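Local coordinates for protein POU domain, class 6, transcription factor 1 (Homo sapiens, PDB 3D1N) that binds DNA sequence-specifically through its POU domain as a transcription factor, seen here on the corticotrophin-releasing hormone gene promoter, at a contact of chain A with DNA. Sequence-based numbering; all coordinates share one arbitrary frame.

The three contacts show the two-part binding of a POU domain to one DNA duplex. Contact 1 belongs to the homeodomain. Contacts 2 and 3 belong to the POU-specific domain and share helix 41-49 and nucleotide DA11 of chain B. The centres of the C-alpha atoms of contacts 2 and 3 lie about 10 Å apart. Those of contact 1 lie about 24 Å from contact 2 and 25 Å from contact 3. All three meet chain B, and contact 3 also reaches chain C. Contacts 1 and 2 hold mainly the backbone, while contact 3 touches base edges in the major groove. Together they spread recognition along the site.

Contact 1: a contact of chain A with DNA. Residues 95-98, 136. With nucleotides of chain B.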
loop_
_atom_site.group_PDB
_atom_site.type_symbol
_atom_site.label_atom_id
_atom_site.label_comp_id
_atom_site.label_asym_id
_atom_site.label_seq_id
_atom_site.Cartn_x
_atom_site.Cartn_y
_atom_site.Cartn_z
ATOM N N LYS A 95 -5.422 15.151 0.726
ATOM C CA LYS A 95 -4.757 15.976 1.732
ATOM C C LYS A 95 -3.241 15.997 1.527
ATOM O O LYS A 95 -2.610 14.955 1.349
ATOM C CB LYS A 95 -5.076 15.493 3.153
ATOM C CG LYS A 95 -6.064 16.373 3.934
ATOM C CD LYS A 95 -5.891 16.216 5.460
ATOM C CE LYS A 95 -4.644 16.947 6.017
ATOM N NZ LYS A 95 -3.310 16.358 5.637
ATOM N N ARG A 96 -2.661 17.191 1.557
ATOM C CA ARG A 96 -1.220 17.337 1.417
ATOM C C ARG A 96 -0.469 16.722 2.598
ATOM O O ARG A 96 -0.832 16.932 3.764
ATOM C CB ARG A 96 -0.839 18.808 1.236
ATOM C CG ARG A 96 -0.990 19.311 -0.193
ATOM C CD ARG A 96 0.280 20.021 -0.647
ATOM N NE ARG A 96 1.471 19.243 -0.297
ATOM C CZ ARG A 96 2.332 19.575 0.663
ATOM N NH1 ARG A 96 2.150 20.689 1.365
ATOM N NH2 ARG A 96 3.383 18.797 0.915
ATOM N N ARG A 97 0.577 15.963 2.282
ATOM C CA ARG A 97 1.364 15.259 3.287
ATOM C C ARG A 97 2.087 16.233 4.211
ATOM O O ARG A 97 3.077 16.849 3.810
ATOM C CB ARG A 97 2.378 14.345 2.600
ATOM C CG ARG A 97 3.282 13.576 3.549
ATOM C CD ARG A 97 4.228 12.695 2.764
ATOM N NE ARG A 97 4.581 11.470 3.479
ATOM C CZ ARG A 97 5.556 11.388 4.380
ATOM N NH1 ARG A 97 6.275 12.470 4.685
ATOM N NH2 ARG A 97 5.807 10.229 4.980
ATOM N N THR A 98 1.600 16.376 5.441
ATOM C CA THR A 98 2.242 17.278 6.400
ATOM C C THR A 98 3.702 16.912 6.686
ATOM O O THR A 98 4.060 15.733 6.783
ATOM C CB THR A 98 1.476 17.370 7.736
ATOM O OG1 THR A 98 1.414 16.077 8.341
ATOM C CG2 THR A 98 0.066 17.896 7.508
ATOM N N VAL A 136 -4.691 15.453 11.946
ATOM C CA VAL A 136 -3.269 15.224 11.709
ATOM C C VAL A 136 -2.568 14.642 12.944
ATOM O O VAL A 136 -1.798 13.683 12.844
ATOM C CB VAL A 136 -2.561 16.552 11.325
ATOM C CG1 VAL A 136 -1.100 16.517 11.724
ATOM C CG2 VAL A 136 -2.719 16.862 9.836
ATOM P P DA B 6 4.608 10.935 10.014
ATOM O OP1 DA B 6 5.807 11.755 10.302
ATOM O OP2 DA B 6 3.898 10.289 11.135
ATOM O "O5'" DA B 6 3.555 11.771 9.140
ATOM C "C5'" DA B 6 3.986 12.323 7.906
ATOM C "C4'" DA B 6 2.815 12.500 6.967
ATOM O "O4'" DA B 6 2.607 11.298 6.175
ATOM C "C3'" DA B 6 1.507 12.735 7.680
ATOM O "O3'" DA B 6 0.683 13.476 6.803
ATOM C "C2'" DA B 6 1.041 11.288 7.885
ATOM C "C1'" DA B 6 1.413 10.644 6.554
ATOM N N9 DA B 6 1.712 9.210 6.557
ATOM C C8 DA B 6 2.375 8.475 7.500
ATOM N N7 DA B 6 2.506 7.198 7.193
ATOM C C5 DA B 6 1.900 7.088 5.958
ATOM C C6 DA B 6 1.702 5.998 5.087
ATOM N N6 DA B 6 2.105 4.743 5.343
ATOM N N1 DA B 6 1.055 6.241 3.928
ATOM C C2 DA B 6 0.632 7.480 3.674
ATOM N N3 DA B 6 0.764 8.579 4.418
ATOM C C4 DA B 6 1.409 8.312 5.558
ATOM P P DA B 7 -0.842 13.770 7.175
ATOM O OP1 DA B 7 -1.208 15.113 6.671
ATOM O OP2 DA B 7 -1.014 13.443 8.612
ATOM O "O5'" DA B 7 -1.614 12.708 6.264
ATOM C "C5'" DA B 7 -1.678 12.990 4.869
ATOM C "C4'" DA B 7 -2.462 11.947 4.079
ATOM O "O4'" DA B 7 -1.978 10.612 4.358
ATOM C "C3'" DA B 7 -3.965 11.913 4.324
ATOM O "O3'" DA B 7 -4.602 12.188 3.077
ATOM C "C2'" DA B 7 -4.264 10.503 4.867
ATOM C "C1'" DA B 7 -3.045 9.689 4.461
ATOM N N9 DA B 7 -2.509 8.712 5.398
ATOM C C8 DA B 7 -2.078 8.941 6.681
ATOM N N7 DA B 7 -1.587 7.865 7.261
ATOM C C5 DA B 7 -1.697 6.871 6.290
ATOM C C6 DA B 7 -1.359 5.501 6.266
ATOM N N6 DA B 7 -0.827 4.861 7.307
ATOM N N1 DA B 7 -1.583 4.799 5.134
ATOM C C2 DA B 7 -2.127 5.435 4.098
ATOM N N3 DA B 7 -2.492 6.717 4.001
ATOM C C4 DA B 7 -2.255 7.383 5.138
#
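Phosphate oxygen OP1 of DA7 of chain B is met by Lys95 and by Thr98. The side-chain amine NZ of Lys95 lies 2.7 Å from OP1 of DA7, as both hydrogen bond and salt bridge. The lysine chain bends at chi3 (76°) and chi4 (-70°), which curls its tip back onto the phosphate. NZ also makes a weak bond to the backbone oxygen of Arg96, which may steady it. The backbone N of Thr98 gives OP1 of DA7 a second, weak bond at 3.3 Å.

Thr98 OG1 donates to O3' of DA6, the bridging oxygen of the same phosphodiester, at 3.1 Å. Its chi1 of 61° sets OG1 between the backbone N and the carbonyl carbon, leaving hydroxyl and amide on the same linkage.

Arg97 meets the sugar of DA6. The deoxyribose ring oxygen O4' of DA6 sits over one guanidinium face, toward its rim, 3.3 Å from Arg97 NE. Arg97 CG lies 3.6 Å from C4' of DA6. Arg97 NH2 is over the face of the five-membered adenine ring of DA6, a distant cation-pi contact.

Val136 brings methyl CG2 to the DA7 phosphate, 3.9 Å from OP1 of DA7.

Residues 95-98 lie in the N-terminal arm of the homeodomain, ahead of helix 102-114. Val136 lies near the start of helix 134-145, the homeodomain recognition helix. Arm and helix thus meet at one stretch of backbone.

Contact 2: a contact of chain A with DNA. Residues 17-18, 23-24, 48. With nucleotides of chain B.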
loop_
_atom_site.group_PDB
_atom_site.type_symbol
_atom_site.label_atom_id
_atom_site.label_comp_id
_atom_site.label_asym_id
_atom_site.label_seq_id
_atom_site.Cartn_x
_atom_site.Cartn_y
_atom_site.Cartn_z
ATOM N N ARG A 17 -15.157 -3.086 -8.604
ATOM C CA ARG A 17 -15.260 -1.869 -7.807
ATOM C C ARG A 17 -13.902 -1.186 -7.757
ATOM O O ARG A 17 -13.790 0.046 -7.806
ATOM C CB ARG A 17 -15.718 -2.235 -6.394
ATOM C CG ARG A 17 -16.345 -1.096 -5.603
ATOM C CD ARG A 17 -15.464 -0.689 -4.446
ATOM N NE ARG A 17 -14.836 -1.853 -3.839
ATOM C CZ ARG A 17 -13.802 -1.784 -3.010
ATOM N NH1 ARG A 17 -13.289 -0.601 -2.699
ATOM N NH2 ARG A 17 -13.282 -2.894 -2.501
ATOM N N LEU A 18 -12.875 -2.018 -7.647
ATOM C CA LEU A 18 -11.494 -1.580 -7.717
ATOM C C LEU A 18 -11.212 -1.040 -9.114
ATOM O O LEU A 18 -10.749 0.091 -9.276
ATOM C CB LEU A 18 -10.563 -2.754 -7.399
ATOM C CG LEU A 18 -10.621 -3.229 -5.946
ATOM C CD1 LEU A 18 -9.602 -4.324 -5.652
ATOM C CD2 LEU A 18 -10.416 -2.047 -5.013
ATOM N N THR A 23 -13.969 3.412 -3.707
ATOM C CA THR A 23 -13.854 2.947 -2.333
ATOM C C THR A 23 -15.129 2.203 -1.911
ATOM O O THR A 23 -16.235 2.542 -2.352
ATOM C CB THR A 23 -13.597 4.116 -1.366
ATOM O OG1 THR A 23 -14.648 5.078 -1.481
ATOM C CG2 THR A 23 -12.289 4.793 -1.688
ATOM N N GLN A 24 -14.960 1.173 -1.081
ATOM C CA GLN A 24 -16.085 0.501 -0.449
ATOM C C GLN A 24 -16.920 1.592 0.162
ATOM O O GLN A 24 -18.149 1.571 0.123
ATOM C CB GLN A 24 -15.609 -0.428 0.672
ATOM C CG GLN A 24 -14.689 -1.553 0.211
ATOM C CD GLN A 24 -14.129 -2.361 1.368
ATOM O OE1 GLN A 24 -13.977 -1.854 2.482
ATOM N NE2 GLN A 24 -13.818 -3.623 1.108
ATOM N N GLU A 48 -17.746 -8.414 0.632
ATOM C CA GLU A 48 -16.629 -8.780 -0.218
ATOM C C GLU A 48 -15.867 -9.955 0.347
ATOM O O GLU A 48 -15.658 -10.960 -0.333
ATOM C CB GLU A 48 -15.685 -7.598 -0.337
ATOM C CG GLU A 48 -16.255 -6.442 -1.114
ATOM C CD GLU A 48 -15.181 -5.477 -1.549
ATOM O OE1 GLU A 48 -14.069 -5.538 -0.978
ATOM O OE2 GLU A 48 -15.447 -4.666 -2.463
ATOM P P DT B 9 -9.223 7.085 -0.391
ATOM O OP1 DT B 9 -9.384 6.959 -1.861
ATOM O OP2 DT B 9 -10.029 8.086 0.349
ATOM O "O5'" DT B 9 -9.373 5.624 0.226
ATOM C "C5'" DT B 9 -8.541 4.637 -0.340
ATOM C "C4'" DT B 9 -8.566 3.358 0.474
ATOM O "O4'" DT B 9 -8.121 3.622 1.821
ATOM C "C3'" DT B 9 -9.925 2.682 0.608
ATOM O "O3'" DT B 9 -9.780 1.426 -0.044
ATOM C "C2'" DT B 9 -10.147 2.577 2.122
ATOM C "C1'" DT B 9 -8.725 2.673 2.663
ATOM N N1 DT B 9 -8.511 3.199 4.046
ATOM C C2 DT B 9 -7.922 2.368 4.982
ATOM O O2 DT B 9 -7.589 1.211 4.740
ATOM N N3 DT B 9 -7.744 2.944 6.221
ATOM C C4 DT B 9 -8.077 4.236 6.600
ATOM O O4 DT B 9 -7.882 4.681 7.731
ATOM C C5 DT B 9 -8.685 5.046 5.572
ATOM C C7 DT B 9 -9.349 6.329 5.992
ATOM C C6 DT B 9 -8.862 4.500 4.353
ATOM P P DA B 10 -11.007 0.456 -0.356
ATOM O OP1 DA B 10 -10.740 -0.271 -1.618
ATOM O OP2 DA B 10 -12.255 1.239 -0.143
ATOM O "O5'" DA B 10 -10.777 -0.632 0.784
ATOM C "C5'" DA B 10 -9.508 -1.254 0.919
ATOM C "C4'" DA B 10 -9.456 -2.053 2.221
ATOM O "O4'" DA B 10 -9.391 -1.191 3.388
ATOM C "C3'" DA B 10 -10.657 -2.972 2.461
ATOM O "O3'" DA B 10 -10.147 -4.284 2.686
ATOM C "C2'" DA B 10 -11.407 -2.367 3.659
ATOM C "C1'" DA B 10 -10.274 -1.661 4.401
ATOM N N9 DA B 10 -10.587 -0.499 5.249
ATOM C C8 DA B 10 -11.281 0.642 4.910
ATOM N N7 DA B 10 -11.364 1.537 5.888
ATOM C C5 DA B 10 -10.666 0.946 6.946
ATOM C C6 DA B 10 -10.381 1.376 8.272
ATOM N N6 DA B 10 -10.787 2.566 8.764
ATOM N N1 DA B 10 -9.674 0.531 9.075
ATOM C C2 DA B 10 -9.275 -0.644 8.573
ATOM N N3 DA B 10 -9.462 -1.154 7.343
ATOM C C4 DA B 10 -10.179 -0.305 6.567
ATOM P P DA B 11 -11.141 -5.500 2.973
ATOM O OP1 DA B 11 -10.561 -6.793 2.527
ATOM O OP2 DA B 11 -12.479 -5.100 2.484
ATOM O "O5'" DA B 11 -11.010 -5.479 4.567
ATOM C "C5'" DA B 11 -9.798 -6.041 5.086
ATOM C "C4'" DA B 11 -9.695 -5.964 6.605
ATOM O "O4'" DA B 11 -10.105 -4.652 7.049
ATOM C "C3'" DA B 11 -10.558 -6.960 7.367
ATOM O "O3'" DA B 11 -9.712 -7.818 8.112
ATOM C "C2'" DA B 11 -11.463 -6.095 8.251
ATOM C "C1'" DA B 11 -10.777 -4.736 8.277
ATOM N N9 DA B 11 -11.627 -3.548 8.289
ATOM C C8 DA B 11 -12.489 -3.101 7.306
ATOM N N7 DA B 11 -13.096 -1.959 7.613
ATOM C C5 DA B 11 -12.588 -1.642 8.874
ATOM C C6 DA B 11 -12.820 -0.562 9.759
ATOM N N6 DA B 11 -13.654 0.445 9.488
ATOM N N1 DA B 11 -12.154 -0.553 10.936
ATOM C C2 DA B 11 -11.311 -1.566 11.188
ATOM N N3 DA B 11 -11.005 -2.634 10.443
ATOM C C4 DA B 11 -11.683 -2.607 9.294
#
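The guanidinium of Arg17 is layered between Leu18 CD2 on one face and Gln24 CG on the other, both toward its rim. The phosphorus of DA10 of chain B lies at its edge, in plane. Arg17 NH1 donates to phosphate oxygen OP1 of DA10 at 2.8 Å, 15° out of the guanidinium plane, in a salt bridge.

Glu48 is the second shell. Glu48 OE2 uses its syn lone pair to accept from Arg17 NH2 at 2.8 Å. Glu48 OE1 is met from above the carboxylate plane by Gln24 NE2, also at 2.8 Å. The carboxylate links Arg17 and Gln24 and is likely to hold them in place.

Gln24 NE2 also donates to OP2 of DA11, at a separation too short to rely on. Glu48 OE1 and OP2 of DA11 both lie close to the amide plane of Gln24. The chain runs extended beyond CG (chi2 174°), carrying the amide from DA10 to DA11. The backbone N of Gln24 donates a hydrogen bond to OP2 of DA10 at 2.9 Å. The dipole of helix 24-31 may favour this.

Arg17 and Leu18 end helix 4-18, Gln24 starts helix 24-31, and Glu48 lies in helix 41-49. The last two helices form the helix-turn-helix of the POU-specific domain.

Contact 3: a contact of chain A with DNA. Residues 40-42, 45. With nucleotides of chain B; nucleotides of chain C.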
loop_
_atom_site.group_PDB
_atom_site.type_symbol
_atom_site.label_atom_id
_atom_site.label_comp_id
_atom_site.label_asym_id
_atom_site.label_seq_id
_atom_site.Cartn_x
_atom_site.Cartn_y
_atom_site.Cartn_z
ATOM N N SER A 40 -23.479 0.705 4.864
ATOM C CA SER A 40 -22.215 1.230 5.360
ATOM C C SER A 40 -21.011 0.581 4.670
ATOM O O SER A 40 -21.132 -0.449 3.992
ATOM C CB SER A 40 -22.120 1.041 6.874
ATOM O OG SER A 40 -21.620 -0.247 7.195
ATOM N N GLN A 41 -19.845 1.196 4.848
ATOM C CA GLN A 41 -18.612 0.657 4.296
ATOM C C GLN A 41 -18.358 -0.758 4.830
ATOM O O GLN A 41 -18.016 -1.680 4.067
ATOM C CB GLN A 41 -17.438 1.586 4.625
ATOM C CG GLN A 41 -16.081 1.075 4.161
ATOM C CD GLN A 41 -15.306 0.412 5.276
ATOM O OE1 GLN A 41 -15.246 0.939 6.388
ATOM N NE2 GLN A 41 -14.693 -0.742 4.987
ATOM N N SER A 42 -18.540 -0.911 6.143
ATOM C CA SER A 42 -18.316 -2.180 6.833
ATOM C C SER A 42 -19.099 -3.307 6.200
ATOM O O SER A 42 -18.578 -4.413 6.015
ATOM C CB SER A 42 -18.698 -2.085 8.303
ATOM O OG SER A 42 -18.169 -3.208 8.985
ATOM N N SER A 45 -17.296 -4.131 2.961
ATOM C CA SER A 45 -16.139 -4.913 3.355
ATOM C C SER A 45 -16.520 -6.370 3.648
ATOM O O SER A 45 -16.081 -7.279 2.926
ATOM C CB SER A 45 -15.452 -4.286 4.562
ATOM O OG SER A 45 -14.384 -5.115 4.986
ATOM P P DA B 11 -11.141 -5.500 2.973
ATOM O OP1 DA B 11 -10.561 -6.793 2.527
ATOM O OP2 DA B 11 -12.479 -5.100 2.484
ATOM O "O5'" DA B 11 -11.010 -5.479 4.567
ATOM C "C5'" DA B 11 -9.798 -6.041 5.086
ATOM C "C4'" DA B 11 -9.695 -5.964 6.605
ATOM O "O4'" DA B 11 -10.105 -4.652 7.049
ATOM C "C3'" DA B 11 -10.558 -6.960 7.367
ATOM O "O3'" DA B 11 -9.712 -7.818 8.112
ATOM C "C2'" DA B 11 -11.463 -6.095 8.251
ATOM C "C1'" DA B 11 -10.777 -4.736 8.277
ATOM N N9 DA B 11 -11.627 -3.548 8.289
ATOM C C8 DA B 11 -12.489 -3.101 7.306
ATOM N N7 DA B 11 -13.096 -1.959 7.613
ATOM C C5 DA B 11 -12.588 -1.642 8.874
ATOM C C6 DA B 11 -12.820 -0.562 9.759
ATOM N N6 DA B 11 -13.654 0.445 9.488
ATOM N N1 DA B 11 -12.154 -0.553 10.936
ATOM C C2 DA B 11 -11.311 -1.566 11.188
ATOM N N3 DA B 11 -11.005 -2.634 10.443
ATOM C C4 DA B 11 -11.683 -2.607 9.294
ATOM P P DT B 12 -10.384 -8.916 9.054
ATOM O OP1 DT B 12 -9.362 -9.837 9.617
ATOM O OP2 DT B 12 -11.573 -9.439 8.336
ATOM O "O5'" DT B 12 -10.875 -7.966 10.230
ATOM C "C5'" DT B 12 -9.959 -7.638 11.241
ATOM C "C4'" DT B 12 -10.715 -6.889 12.314
ATOM O "O4'" DT B 12 -11.493 -5.817 11.738
ATOM C "C3'" DT B 12 -11.744 -7.726 13.060
ATOM O "O3'" DT B 12 -11.276 -7.805 14.399
ATOM C "C2'" DT B 12 -13.048 -6.933 12.909
ATOM C "C1'" DT B 12 -12.505 -5.543 12.673
ATOM N N1 DT B 12 -13.421 -4.611 12.016
ATOM C C2 DT B 12 -13.691 -3.397 12.619
ATOM O O2 DT B 12 -13.235 -3.043 13.690
ATOM N N3 DT B 12 -14.538 -2.590 11.917
ATOM C C4 DT B 12 -15.113 -2.879 10.698
ATOM O O4 DT B 12 -15.871 -2.085 10.153
ATOM C C5 DT B 12 -14.777 -4.163 10.117
ATOM C C7 DT B 12 -15.330 -4.548 8.771
ATOM C C6 DT B 12 -13.949 -4.967 10.794
ATOM P P DA B 13 -12.213 -8.279 15.602
ATOM O OP1 DA B 13 -11.326 -8.862 16.647
ATOM O OP2 DA B 13 -13.331 -9.057 15.004
ATOM O "O5'" DA B 13 -12.805 -6.906 16.172
ATOM C "C5'" DA B 13 -11.921 -6.099 16.906
ATOM C "C4'" DA B 13 -12.657 -4.951 17.548
ATOM O "O4'" DA B 13 -13.474 -4.242 16.579
ATOM C "C3'" DA B 13 -13.602 -5.361 18.656
ATOM O "O3'" DA B 13 -13.455 -4.343 19.614
ATOM C "C2'" DA B 13 -14.962 -5.312 17.953
ATOM C "C1'" DA B 13 -14.791 -4.085 17.069
ATOM N N9 DA B 13 -15.630 -3.975 15.875
ATOM C C8 DA B 13 -15.737 -4.889 14.862
ATOM N N7 DA B 13 -16.532 -4.496 13.882
ATOM C C5 DA B 13 -16.969 -3.244 14.275
ATOM C C6 DA B 13 -17.837 -2.310 13.674
ATOM N N6 DA B 13 -18.428 -2.535 12.502
ATOM N N1 DA B 13 -18.073 -1.142 14.317
ATOM C C2 DA B 13 -17.470 -0.946 15.500
ATOM N N3 DA B 13 -16.632 -1.760 16.164
ATOM C C4 DA B 13 -16.417 -2.903 15.496
ATOM O "O5'" DT C 1 -26.040 1.290 8.600
ATOM C "C5'" DT C 1 -26.197 0.630 9.840
ATOM C "C4'" DT C 1 -26.223 1.602 11.002
ATOM O "O4'" DT C 1 -26.137 0.812 12.215
ATOM C "C3'" DT C 1 -25.060 2.579 11.047
ATOM O "O3'" DT C 1 -25.523 3.923 11.087
ATOM C "C2'" DT C 1 -24.306 2.280 12.342
ATOM C "C1'" DT C 1 -24.899 0.982 12.863
ATOM N N1 DT C 1 -24.029 -0.196 12.597
ATOM C C2 DT C 1 -23.238 -0.594 13.644
ATOM O O2 DT C 1 -23.266 0.006 14.710
ATOM N N3 DT C 1 -22.441 -1.694 13.388
ATOM C C4 DT C 1 -22.364 -2.405 12.199
ATOM O O4 DT C 1 -21.629 -3.383 12.020
ATOM C C5 DT C 1 -23.218 -1.921 11.141
ATOM C C7 DT C 1 -23.147 -2.625 9.817
ATOM C C6 DT C 1 -24.002 -0.855 11.377
ATOM P P DT C 2 -24.483 5.067 11.520
ATOM O OP1 DT C 2 -25.026 6.366 11.064
ATOM O OP2 DT C 2 -23.138 4.621 11.086
ATOM O "O5'" DT C 2 -24.546 5.032 13.123
ATOM C "C5'" DT C 2 -23.743 5.909 13.885
ATOM C "C4'" DT C 2 -22.632 5.159 14.593
ATOM O "O4'" DT C 2 -22.380 3.873 13.996
ATOM C "C3'" DT C 2 -21.289 5.866 14.547
ATOM O "O3'" DT C 2 -21.179 6.542 15.773
ATOM C "C2'" DT C 2 -20.247 4.746 14.400
ATOM C "C1'" DT C 2 -21.095 3.477 14.429
ATOM N N1 DT C 2 -20.718 2.338 13.544
ATOM C C2 DT C 2 -19.875 1.355 14.003
ATOM O O2 DT C 2 -19.388 1.390 15.121
ATOM N N3 DT C 2 -19.623 0.333 13.108
ATOM C C4 DT C 2 -20.144 0.212 11.830
ATOM O O4 DT C 2 -19.877 -0.736 11.089
ATOM C C5 DT C 2 -21.014 1.292 11.419
ATOM C C7 DT C 2 -21.538 1.361 10.019
ATOM C C6 DT C 2 -21.259 2.277 12.283
#
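Base-edge hydrogen bonds come from Ser42 and Gln41. Ser42 OG donates to O4 of DT12 of chain B at 2.8 Å, on the Hoogsteen edge in the major groove. Its hydroxyl stands anti to the backbone N (chi1 -166°), pointing off the helix toward the base.

Gln41 NE2 gives a weak but straight bond to N7 of DA11, at 3.3 Å and 168°. The chain bends at chi2 (-99°), bringing the amide to this adenine. OE1 of Gln41 lies 3.5 Å from N6 of DA11, too long to claim as a bond. An alanine here would probably leave N7 of DA11 without its amide partner and lose the approach to the adenine edge.

A bond to the sugar-phosphate backbone comes from the side chain of Ser45, an engineered residue in place of the natural cysteine. Ser45 OG donates to phosphate oxygen OP2 of DA11 at 3.1 Å.

An apolar contact reaches the other strand. CB of Ser40 lies against the methyl C7 of DT2 of chain C, at a separation too short to read closely. Ser42 CB also comes near that thymine, 3.3 Å from O4 of DT2.

Helix 41-49 is the recognition helix of the POU-specific domain. Its N-terminal end, with Ser40 just ahead, enters the major groove and touches both strands. The site thereby contributes to sequence-specific reading of the promoter.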